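Local coordinates for serine racemase (Enterococcus faecalis, PDB 4ECL), which belongs to the alanine racemase family, as the cytoplasmic domain of VanTG, and forms a two-subunit assembly in which each chain joins a TIM barrel to a mainly beta domain, at residues A[226-230]-A[356-361]; A[247-253]-A[278-282]; A[263-269]-A[308-312]; A[288-292]-A[349-353]. One frame throughout, in Å; residues are numbered along the deposited sequence.

In the fold
Contacts 2, 3 and 4 lie in the mainly beta C-terminal part of the chain, and contact 1 lies where that part meets the barrel. Contacts 2 and 4 are buried; contacts 1 and 3 are only partly so. Contact 2 is strand against strand, with backbone bonds and aliphatic side chains. Contact 3 packs a loop on the end of strand 304-309 of the same sheet, with a CH-pi contact and a bridging water. Contacts 1 and 4 use the successive helices 357-362 and 346-352, and touch through L360 and P289. Contact 1 adds serine and asparagine polarity, while contact 4 is mostly apolar with one amide bond. All four reach the second subunit.

Contact 1: A[226-230]-A[356-361]; sequences GVLSS and ITNELL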
loop_
_atom_site.group_PDB
_atom_site.type_symbol
_atom_site.label_atom_id
_atom_site.label_comp_id
_atom_site.label_asym_id
_atom_site.label_seq_id
_atom_site.Cartn_x
_atom_site.Cartn_y
_atom_site.Cartn_z
ATOM N N GLY A 226 -9.898 -3.687 -17.233
ATOM C CA GLY A 226 -11.305 -3.382 -17.436
ATOM C C GLY A 226 -11.756 -2.164 -16.667
ATOM O O GLY A 226 -12.941 -1.986 -16.377
ATOM N N VAL A 227 -10.798 -1.319 -16.324
ATOM C CA VAL A 227 -11.093 -0.087 -15.626
ATOM C C VAL A 227 -10.468 1.052 -16.416
ATOM O O VAL A 227 -9.390 0.889 -16.997
ATOM C CB VAL A 227 -10.507 -0.135 -14.217
ATOM C CG1 VAL A 227 -11.287 -1.117 -13.370
ATOM C CG2 VAL A 227 -9.053 -0.572 -14.274
ATOM N N LEU A 228 -11.134 2.197 -16.472
ATOM C CA LEU A 228 -10.483 3.362 -17.053
ATOM C C LEU A 228 -10.113 4.381 -15.974
ATOM O O LEU A 228 -10.941 4.730 -15.135
ATOM C CB LEU A 228 -11.322 3.977 -18.176
ATOM C CG LEU A 228 -11.412 3.102 -19.431
ATOM C CD1 LEU A 228 -11.887 3.931 -20.617
ATOM C CD2 LEU A 228 -10.078 2.415 -19.750
ATOM N N SER A 229 -8.860 4.838 -16.020
ATOM C CA SER A 229 -8.232 5.686 -14.989
ATOM C C SER A 229 -9.151 6.709 -14.304
ATOM O O SER A 229 -8.940 7.067 -13.136
ATOM C CB SER A 229 -6.991 6.394 -15.562
ATOM O OG SER A 229 -5.980 5.466 -15.925
ATOM N N SER A 230 -10.157 7.172 -15.046
ATOM C CA SER A 230 -11.194 8.044 -14.511
ATOM C C SER A 230 -12.537 7.738 -15.163
ATOM O O SER A 230 -12.674 6.765 -15.910
ATOM C CB SER A 230 -10.834 9.516 -14.731
ATOM O OG SER A 230 -9.686 9.879 -13.980
ATOM N N ILE A 356 -6.834 8.121 -8.472
ATOM C CA ILE A 356 -7.089 7.569 -9.782
ATOM C C ILE A 356 -6.984 6.073 -9.669
ATOM O O ILE A 356 -6.322 5.556 -8.775
ATOM C CB ILE A 356 -6.057 8.034 -10.838
ATOM C CG1 ILE A 356 -4.636 7.778 -10.343
ATOM C CG2 ILE A 356 -6.263 9.494 -11.206
ATOM C CD1 ILE A 356 -3.621 7.752 -11.462
ATOM N N THR A 357 -7.620 5.388 -10.605
ATOM C CA THR A 357 -7.707 3.940 -10.584
ATOM C C THR A 357 -6.354 3.279 -10.423
ATOM O O THR A 357 -6.212 2.329 -9.659
ATOM C CB THR A 357 -8.354 3.440 -11.883
ATOM O OG1 THR A 357 -9.760 3.712 -11.837
ATOM C CG2 THR A 357 -8.140 1.951 -12.039
ATOM N N ASN A 358 -5.358 3.804 -11.140
ATOM C CA ASN A 358 -4.024 3.218 -11.172
ATOM C C ASN A 358 -3.473 3.136 -9.754
ATOM O O ASN A 358 -2.873 2.138 -9.361
ATOM C CB ASN A 358 -3.066 4.051 -12.062
ATOM C CG ASN A 358 -3.563 4.212 -13.501
ATOM O OD1 ASN A 358 -2.816 3.965 -14.461
ATOM N ND2 ASN A 358 -4.818 4.641 -13.661
ATOM N N GLU A 359 -3.685 4.196 -8.990
ATOM C CA GLU A 359 -3.139 4.264 -7.635
ATOM C C GLU A 359 -3.951 3.414 -6.652
ATOM O O GLU A 359 -3.384 2.705 -5.815
ATOM C CB GLU A 359 -3.056 5.715 -7.141
ATOM C CG GLU A 359 -2.578 5.822 -5.691
ATOM C CD GLU A 359 -2.695 7.218 -5.102
ATOM O OE1 GLU A 359 -3.424 8.068 -5.661
ATOM O OE2 GLU A 359 -2.054 7.458 -4.057
ATOM N N LEU A 360 -5.276 3.485 -6.753
ATOM C CA LEU A 360 -6.146 2.701 -5.874
ATOM C C LEU A 360 -5.821 1.219 -5.996
ATOM O O LEU A 360 -5.635 0.529 -4.998
ATOM C CB LEU A 360 -7.616 2.929 -6.228
ATOM C CG LEU A 360 -8.632 2.144 -5.385
ATOM C CD1 LEU A 360 -8.642 2.647 -3.939
ATOM C CD2 LEU A 360 -10.035 2.205 -6.005
ATOM N N LEU A 361 -5.699 0.756 -7.231
ATOM C CA LEU A 361 -5.524 -0.662 -7.510
ATOM C C LEU A 361 -4.121 -1.161 -7.251
ATOM O O LEU A 361 -3.942 -2.208 -6.626
ATOM C CB LEU A 361 -5.928 -0.983 -8.952
ATOM C CG LEU A 361 -7.414 -0.841 -9.294
ATOM C CD1 LEU A 361 -7.727 -1.605 -10.569
ATOM C CD2 LEU A 361 -8.315 -1.307 -8.155
HETATM O O HOH W 1 -3.269 5.074 -17.312
#
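V227 and T357 form the tight end of this contact. V227 CG2 presses on T357 CG2 at 3.5 Å, closer than usual for two methyl groups. T357 OG1 stands anti to the carbonyl carbon (chi1 -74°); this leaves CG2 to face V227 and OG1 to face the carbonyl oxygens of L228 and S229. OG1 is buried here and has no hydrogen-bond partner. L361 closes the apolar end, meeting V227 tip to tip, with CD1 4.1 Å from V227 CG2.

The other end is polar and more open to solvent. S229 O takes a nearly straight but weak bond from T357 N, at 3.3 Å. T357 is the first residue of the helix and I356 its N-cap, so a carbonyl of the loop receives an N-H of the first turn. N358 ND2 donates to S229 OG over 2.7 Å, with the hydroxyl close to the amide plane. The hydroxyl in turn donates to a water 3.1 Å from OG, and that water donates to N358 OD1. The ring of bonds is consistent with a set rotation for the amide, though S229 and the exposed S230 are poorly ordered. A sulfate lies near N358, and Y284 of the second subunit packs on the N358 side chain.

The loop follows barrel strand 217-220. Its grip on helix 357-362 joins barrel to C-terminal domain in the two-domain alanine racemase fold.

Contact 2: A[247-253]-A[278-282]; sequences LKAKVVL and AILPI
V252 N donates to I279 O at 2.9 Å and I279 N returns a bond to L253 O at 2.8 Å, while the short strands 247-250 and 278-280 run at 122° to each other, their axes 7.4 Å apart at closest. V251 CA-H also leans on I279 O.

Aliphatic side chains meet between the two segments. V252 and I279 cross at about a right angle, with the CG2 methyls 3.9 Å apart. V252 CG1, on the other branch, meets the P281 ring at CG. V251 splits its methyls: CG1 rests on A278 CB, and CG2 meets L280 CD2 at 3.8 Å. P281 centres an inverse gamma turn that bends the chain after strand 275-280. Its CD sits 3.0 Å from K250 O, a close fit. Beyond the turn, the I282 side chain is fully extended, with CG1 anti to the backbone N (chi1 -174°). That carries CD1 to L247 CD1, tip to tip at 3.9 Å, while I282 CG2 touches A249 CB.

Both strands belong to the mixed sheet of the C-terminal domain. Strands 7-11 and 332-334 lie against strand 245-257, and strand 317-320 pairs with strand 275-280. Y86, D106 and R132 of the second subunit pack on V252, L253 and I279.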
loop_
_atom_site.group_PDB
_atom_site.type_symbol
_atom_site.label_atom_id
_atom_site.label_comp_id
_atom_site.label_asym_id
_atom_site.label_seq_id
_atom_site.Cartn_x
_atom_site.Cartn_y
_atom_site.Cartn_z
ATOM N N LEU A 247 -13.205 -6.343 -4.599
ATOM C CA LEU A 247 -12.691 -6.299 -3.223
ATOM C C LEU A 247 -13.795 -6.621 -2.211
ATOM O O LEU A 247 -14.839 -5.954 -2.178
ATOM C CB LEU A 247 -12.097 -4.930 -2.916
ATOM C CG LEU A 247 -11.597 -4.677 -1.483
ATOM C CD1 LEU A 247 -10.435 -5.588 -1.123
ATOM C CD2 LEU A 247 -11.226 -3.214 -1.300
ATOM N N LYS A 248 -13.553 -7.631 -1.375
ATOM C CA LYS A 248 -14.604 -8.192 -0.518
ATOM C C LYS A 248 -14.143 -8.305 0.930
ATOM O O LYS A 248 -12.948 -8.411 1.203
ATOM C CB LYS A 248 -14.983 -9.592 -0.989
ATOM C CG LYS A 248 -15.297 -9.722 -2.459
ATOM C CD LYS A 248 -16.739 -9.408 -2.758
ATOM C CE LYS A 248 -17.069 -9.824 -4.180
ATOM N NZ LYS A 248 -18.503 -9.657 -4.514
ATOM N N ALA A 249 -15.100 -8.304 1.855
ATOM C CA ALA A 249 -14.791 -8.512 3.272
ATOM C C ALA A 249 -16.016 -9.032 4.019
ATOM O O ALA A 249 -17.142 -8.620 3.727
ATOM C CB ALA A 249 -14.266 -7.222 3.912
ATOM N N LYS A 250 -15.797 -9.943 4.966
ATOM C CA LYS A 250 -16.893 -10.548 5.730
ATOM C C LYS A 250 -17.138 -9.896 7.086
ATOM O O LYS A 250 -16.202 -9.715 7.866
ATOM C CB LYS A 250 -16.666 -12.056 5.892
ATOM C CG LYS A 250 -16.997 -12.819 4.603
ATOM C CD LYS A 250 -16.525 -14.256 4.652
ATOM C CE LYS A 250 -16.771 -14.954 3.322
ATOM N NZ LYS A 250 -16.344 -16.379 3.374
ATOM N N VAL A 251 -18.400 -9.549 7.353
ATOM C CA VAL A 251 -18.812 -8.962 8.630
ATOM C C VAL A 251 -18.397 -9.832 9.818
ATOM O O VAL A 251 -18.617 -11.043 9.827
ATOM C CB VAL A 251 -20.351 -8.778 8.709
ATOM C CG1 VAL A 251 -20.737 -8.180 10.040
ATOM C CG2 VAL A 251 -20.866 -7.916 7.552
ATOM N N VAL A 252 -17.785 -9.209 10.818
ATOM C CA VAL A 252 -17.312 -9.950 11.981
ATOM C C VAL A 252 -18.132 -9.640 13.220
ATOM O O VAL A 252 -18.022 -10.334 14.229
ATOM C CB VAL A 252 -15.838 -9.628 12.282
ATOM C CG1 VAL A 252 -14.963 -10.130 11.153
ATOM C CG2 VAL A 252 -15.669 -8.131 12.482
ATOM N N LEU A 253 -18.949 -8.593 13.139
ATOM C CA LEU A 253 -19.797 -8.205 14.256
ATOM C C LEU A 253 -20.896 -7.241 13.830
ATOM O O LEU A 253 -20.696 -6.414 12.945
ATOM C CB LEU A 253 -18.979 -7.547 15.371
ATOM C CG LEU A 253 -19.867 -7.287 16.592
ATOM C CD1 LEU A 253 -20.195 -8.625 17.243
ATOM C CD2 LEU A 253 -19.276 -6.305 17.580
ATOM N N ALA A 278 -22.321 -2.777 11.125
ATOM C CA ALA A 278 -21.544 -3.966 10.828
ATOM C C ALA A 278 -20.069 -3.624 10.841
ATOM O O ALA A 278 -19.643 -2.609 10.282
ATOM C CB ALA A 278 -21.939 -4.560 9.494
ATOM N N ILE A 279 -19.280 -4.477 11.473
ATOM C CA ILE A 279 -17.844 -4.262 11.503
ATOM C C ILE A 279 -17.180 -5.147 10.462
ATOM O O ILE A 279 -17.392 -6.363 10.450
ATOM C CB ILE A 279 -17.269 -4.567 12.897
ATOM C CG1 ILE A 279 -17.991 -3.727 13.955
ATOM C CG2 ILE A 279 -15.782 -4.299 12.925
ATOM C CD1 ILE A 279 -17.824 -2.230 13.750
ATOM N N LEU A 280 -16.392 -4.524 9.588
ATOM C CA LEU A 280 -15.630 -5.221 8.555
ATOM C C LEU A 280 -14.145 -5.232 8.910
ATOM O O LEU A 280 -13.584 -4.210 9.302
ATOM C CB LEU A 280 -15.817 -4.534 7.206
ATOM C CG LEU A 280 -17.234 -4.503 6.627
ATOM C CD1 LEU A 280 -17.254 -3.750 5.310
ATOM C CD2 LEU A 280 -17.777 -5.915 6.439
ATOM N N PRO A 281 -13.498 -6.388 8.758
ATOM C CA PRO A 281 -12.095 -6.576 9.126
ATOM C C PRO A 281 -11.199 -6.171 7.972
ATOM O O PRO A 281 -10.359 -6.949 7.524
ATOM C CB PRO A 281 -12.017 -8.080 9.351
ATOM C CG PRO A 281 -12.982 -8.628 8.326
ATOM C CD PRO A 281 -14.091 -7.616 8.207
ATOM N N ILE A 282 -11.412 -4.963 7.466
ATOM C CA ILE A 282 -10.536 -4.392 6.460
ATOM C C ILE A 282 -10.294 -2.926 6.782
ATOM O O ILE A 282 -11.218 -2.200 7.163
ATOM C CB ILE A 282 -11.102 -4.530 5.039
ATOM C CG1 ILE A 282 -10.081 -4.045 4.007
ATOM C CG2 ILE A 282 -12.401 -3.745 4.880
ATOM C CD1 ILE A 282 -10.613 -4.178 2.556
#

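Contact 3: A[263-269]-A[308-312]; sequences VGYSRAF and IVGKI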
loop_
_atom_site.group_PDB
_atom_site.type_symbol
_atom_site.label_atom_id
_atom_site.label_comp_id
_atom_site.label_asym_id
_atom_site.label_seq_id
_atom_site.Cartn_x
_atom_site.Cartn_y
_atom_site.Cartn_z
ATOM N N VAL A 263 -19.367 6.129 16.708
ATOM C CA VAL A 263 -18.490 4.987 16.498
ATOM C C VAL A 263 -17.053 5.495 16.470
ATOM O O VAL A 263 -16.712 6.383 15.679
ATOM C CB VAL A 263 -18.800 4.240 15.188
ATOM C CG1 VAL A 263 -17.788 3.116 14.958
ATOM C CG2 VAL A 263 -20.227 3.692 15.204
ATOM N N GLY A 264 -16.218 4.939 17.344
ATOM C CA GLY A 264 -14.840 5.387 17.479
ATOM C C GLY A 264 -14.758 6.808 18.001
ATOM O O GLY A 264 -13.766 7.500 17.776
ATOM N N TYR A 265 -15.817 7.230 18.695
ATOM C CA TYR A 265 -16.006 8.602 19.209
ATOM C C TYR A 265 -15.688 9.779 18.271
ATOM O O TYR A 265 -15.923 10.935 18.625
ATOM C CB TYR A 265 -15.334 8.819 20.578
ATOM C CG TYR A 265 -15.776 10.118 21.236
ATOM C CD1 TYR A 265 -17.122 10.351 21.513
ATOM C CD2 TYR A 265 -14.862 11.127 21.533
ATOM C CE1 TYR A 265 -17.542 11.534 22.093
ATOM C CE2 TYR A 265 -15.277 12.321 22.116
ATOM C CZ TYR A 265 -16.619 12.514 22.393
ATOM O OH TYR A 265 -17.045 13.690 22.969
ATOM N N SER A 266 -15.165 9.500 17.084
ATOM C CA SER A 266 -14.944 10.564 16.121
ATOM C C SER A 266 -16.252 11.310 15.927
ATOM O O SER A 266 -17.269 10.724 15.556
ATOM C CB SER A 266 -14.455 10.020 14.779
ATOM O OG SER A 266 -15.476 9.285 14.119
ATOM N N ARG A 267 -16.215 12.612 16.188
ATOM C CA ARG A 267 -17.342 13.505 15.929
ATOM C C ARG A 267 -17.791 13.419 14.460
ATOM O O ARG A 267 -18.754 14.063 14.041
ATOM C CB ARG A 267 -16.990 14.947 16.334
ATOM C CG ARG A 267 -16.024 15.693 15.404
ATOM C CD ARG A 267 -14.630 15.068 15.340
ATOM N NE ARG A 267 -14.125 14.684 16.654
ATOM C CZ ARG A 267 -13.424 15.485 17.450
ATOM N NH1 ARG A 267 -13.143 16.725 17.069
ATOM N NH2 ARG A 267 -13.005 15.045 18.631
ATOM N N ALA A 268 -17.080 12.594 13.702
ATOM C CA ALA A 268 -17.386 12.259 12.328
ATOM C C ALA A 268 -18.723 11.549 12.162
ATOM O O ALA A 268 -19.292 11.519 11.055
ATOM C CB ALA A 268 -16.293 11.379 11.803
ATOM N N PHE A 269 -19.202 10.945 13.246
ATOM C CA PHE A 269 -20.454 10.205 13.199
ATOM C C PHE A 269 -21.212 10.216 14.511
ATOM O O PHE A 269 -20.706 9.775 15.537
ATOM C CB PHE A 269 -20.221 8.756 12.794
ATOM C CG PHE A 269 -21.483 7.936 12.763
ATOM C CD1 PHE A 269 -22.482 8.221 11.851
ATOM C CD2 PHE A 269 -21.670 6.886 13.647
ATOM C CE1 PHE A 269 -23.642 7.478 11.816
ATOM C CE2 PHE A 269 -22.827 6.132 13.611
ATOM C CZ PHE A 269 -23.815 6.431 12.699
ATOM N N ILE A 308 -20.133 3.930 4.956
ATOM C CA ILE A 308 -19.088 3.792 5.949
ATOM C C ILE A 308 -19.319 4.817 7.057
ATOM O O ILE A 308 -19.571 5.992 6.785
ATOM C CB ILE A 308 -17.713 3.990 5.322
ATOM C CG1 ILE A 308 -17.509 2.970 4.196
ATOM C CG2 ILE A 308 -16.634 3.871 6.388
ATOM C CD1 ILE A 308 -16.289 3.233 3.344
ATOM N N VAL A 309 -19.257 4.365 8.305
ATOM C CA VAL A 309 -19.487 5.253 9.440
ATOM C C VAL A 309 -18.211 5.423 10.268
ATOM O O VAL A 309 -17.499 4.452 10.546
ATOM C CB VAL A 309 -20.666 4.767 10.311
ATOM C CG1 VAL A 309 -21.935 4.703 9.479
ATOM C CG2 VAL A 309 -20.375 3.405 10.895
ATOM N N GLY A 310 -17.907 6.670 10.619
ATOM C CA GLY A 310 -16.721 6.986 11.394
ATOM C C GLY A 310 -15.455 6.893 10.561
ATOM O O GLY A 310 -15.512 6.709 9.342
ATOM N N LYS A 311 -14.310 7.008 11.222
ATOM C CA LYS A 311 -13.024 6.940 10.535
ATOM C C LYS A 311 -12.677 5.496 10.194
ATOM O O LYS A 311 -13.092 4.559 10.898
ATOM C CB LYS A 311 -11.921 7.543 11.402
ATOM C CG LYS A 311 -12.287 8.879 12.028
ATOM C CD LYS A 311 -12.547 9.936 10.957
ATOM C CE LYS A 311 -11.262 10.348 10.236
ATOM N NZ LYS A 311 -11.475 11.464 9.257
ATOM N N ILE A 312 -11.936 5.321 9.106
ATOM C CA ILE A 312 -11.422 4.015 8.724
ATOM C C ILE A 312 -10.158 3.728 9.516
ATOM O O ILE A 312 -9.273 4.564 9.595
ATOM C CB ILE A 312 -11.120 3.953 7.220
ATOM C CG1 ILE A 312 -12.410 4.168 6.421
ATOM C CG2 ILE A 312 -10.474 2.619 6.865
ATOM C CD1 ILE A 312 -12.232 4.112 4.913
HETATM O O HOH W 2 -19.372 8.740 9.408
#
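The loop between strands 245-257 and 275-280 folds onto the end of strand 304-309, where F269 covers V309. V309 CB stands over the centre of the F269 ring, 4.0 Å from the centroid and nearly on the ring normal, a CH-pi contact. V309 CG1 reaches past the centre to the far rim, 4.0 Å from F269 CE1. With chi1 at 179° the F269 ring points away from its own N and across to V309. V263 CG2 adds a looser touch on V309 CG2 at 4.3 Å.

S266 to F269 make a type I beta turn, closed by F269 N on S266 O, and the turn lies against the chain where it leaves strand 304-309 at G310. F269 CB lies 3.8 Å from G310 N. A water accepts from G310 N at 2.8 Å and donates to A268 O, so the backbones meet through it.

K311 is bent at chi2 and chi3 and curls along the turn. Its CG lies 3.7 Å from S266 CB, and its CD 4.1 Å from A268 CB. K311 O accepts a bond from R132 NH2 of the second subunit, and the Y265 ring stacks on F174 of that subunit.

Contact 4: A[288-292]-A[349-353]; sequences FPRNL and VAESA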
loop_
_atom_site.group_PDB
_atom_site.type_symbol
_atom_site.label_atom_id
_atom_site.label_comp_id
_atom_site.label_asym_id
_atom_site.label_seq_id
_atom_site.Cartn_x
_atom_site.Cartn_y
_atom_site.Cartn_z
ATOM N N PHE A 288 -7.329 0.031 1.573
ATOM C CA PHE A 288 -8.590 0.735 1.408
ATOM C C PHE A 288 -8.401 2.122 2.027
ATOM O O PHE A 288 -8.346 2.262 3.243
ATOM C CB PHE A 288 -9.732 -0.055 2.058
ATOM C CG PHE A 288 -11.105 0.391 1.634
ATOM C CD1 PHE A 288 -11.550 0.178 0.338
ATOM C CD2 PHE A 288 -11.957 1.015 2.540
ATOM C CE1 PHE A 288 -12.810 0.588 -0.053
ATOM C CE2 PHE A 288 -13.219 1.425 2.164
ATOM C CZ PHE A 288 -13.649 1.214 0.859
ATOM N N PRO A 289 -8.271 3.152 1.181
ATOM C CA PRO A 289 -7.811 4.494 1.577
ATOM C C PRO A 289 -8.580 5.122 2.744
ATOM O O PRO A 289 -9.803 5.186 2.725
ATOM C CB PRO A 289 -8.043 5.328 0.316
ATOM C CG PRO A 289 -8.061 4.339 -0.804
ATOM C CD PRO A 289 -8.647 3.091 -0.244
ATOM N N ARG A 290 -7.849 5.604 3.741
ATOM C CA ARG A 290 -8.459 6.229 4.905
ATOM C C ARG A 290 -9.331 7.444 4.560
ATOM O O ARG A 290 -10.275 7.750 5.278
ATOM C CB ARG A 290 -7.383 6.618 5.910
ATOM C CG ARG A 290 -7.923 7.060 7.246
ATOM C CD ARG A 290 -6.809 7.339 8.246
ATOM N NE ARG A 290 -7.368 7.772 9.520
ATOM C CZ ARG A 290 -7.607 9.041 9.840
ATOM N NH1 ARG A 290 -7.318 10.013 8.979
ATOM N NH2 ARG A 290 -8.129 9.338 11.027
ATOM N N ASN A 291 -9.043 8.128 3.455
ATOM C CA ASN A 291 -9.844 9.301 3.091
ATOM C C ASN A 291 -11.248 8.944 2.575
ATOM O O ASN A 291 -12.064 9.819 2.289
ATOM C CB ASN A 291 -9.095 10.221 2.117
ATOM C CG ASN A 291 -8.873 9.583 0.756
ATOM O OD1 ASN A 291 -9.430 8.529 0.452
ATOM N ND2 ASN A 291 -8.060 10.230 -0.078
ATOM N N LEU A 292 -11.533 7.653 2.473
ATOM C CA LEU A 292 -12.908 7.205 2.235
ATOM C C LEU A 292 -13.775 7.255 3.514
ATOM O O LEU A 292 -14.965 6.921 3.481
ATOM C CB LEU A 292 -12.906 5.793 1.647
ATOM C CG LEU A 292 -12.246 5.692 0.274
ATOM C CD1 LEU A 292 -12.199 4.252 -0.234
ATOM C CD2 LEU A 292 -12.986 6.598 -0.707
ATOM N N VAL A 349 -14.726 4.476 -6.785
ATOM C CA VAL A 349 -14.077 4.479 -5.490
ATOM C C VAL A 349 -12.862 5.398 -5.554
ATOM O O VAL A 349 -12.593 6.131 -4.610
ATOM C CB VAL A 349 -13.692 3.045 -5.031
ATOM C CG1 VAL A 349 -12.831 3.073 -3.772
ATOM C CG2 VAL A 349 -14.950 2.218 -4.774
ATOM N N ALA A 350 -12.158 5.374 -6.688
ATOM C CA ALA A 350 -10.967 6.179 -6.851
ATOM C C ALA A 350 -11.361 7.652 -6.888
ATOM O O ALA A 350 -10.681 8.496 -6.316
ATOM C CB ALA A 350 -10.218 5.774 -8.104
ATOM N N GLU A 351 -12.476 7.965 -7.539
ATOM C CA GLU A 351 -12.949 9.341 -7.538
ATOM C C GLU A 351 -13.287 9.795 -6.111
ATOM O O GLU A 351 -12.950 10.907 -5.713
ATOM C CB GLU A 351 -14.142 9.507 -8.474
ATOM C CG GLU A 351 -14.662 10.928 -8.582
ATOM C CD GLU A 351 -15.727 11.083 -9.665
ATOM O OE1 GLU A 351 -15.456 10.702 -10.830
ATOM O OE2 GLU A 351 -16.834 11.583 -9.354
ATOM N N SER A 352 -13.929 8.918 -5.337
ATOM C CA SER A 352 -14.302 9.226 -3.959
ATOM C C SER A 352 -13.078 9.435 -3.096
ATOM O O SER A 352 -13.123 10.194 -2.131
ATOM C CB SER A 352 -15.135 8.091 -3.345
ATOM O OG SER A 352 -16.399 7.965 -3.962
ATOM N N ALA A 353 -11.994 8.738 -3.434
ATOM C CA ALA A 353 -10.755 8.818 -2.669
ATOM C C ALA A 353 -9.874 9.955 -3.172
ATOM O O ALA A 353 -8.733 10.103 -2.724
ATOM C CB ALA A 353 -10.000 7.500 -2.738
#
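L292 and V349 cross at about a right angle, with L292 CD1 3.8 Å from V349 CG1. The two methyls of L292 do different work. CD1 also lies over a face of the F288 ring, 3.5 Å above its plane and offset toward the rim. CD2 turns to the end of the helix, 3.6 Å from A353 N and 3.7 Å from S352 CB. L292 CG is anti to its carbonyl carbon (chi1 -64°), and the two methyls lie along the helix end. P289 CG touches A353 CB more loosely, at 4.2 Å.

N291 approaches the same residue from the exposed side. Its ND2 donates to A353 O at 2.7 Å, but the bond is bent, 133° at the hydrogen. The donor sits above the carbonyl plane, 39° out of it, and the oxygen is also tilted from the amide plane. N291 OD1 rests against A353 CB at 3.4 Å; it is buried by the contact and has no polar partner. S352 offers its CB to L292 while its OG bonds back to M348 O within the helix.

Residues 290-292 form a short 3-10 segment, setting this loop of the C-terminal domain against the C-terminal end of helix 346-352. Helix 357-362 lies alongside, its L360 packing on P289, V349 and A350. From R290, the backbone N bonds to E359 OE2 of the second subunit.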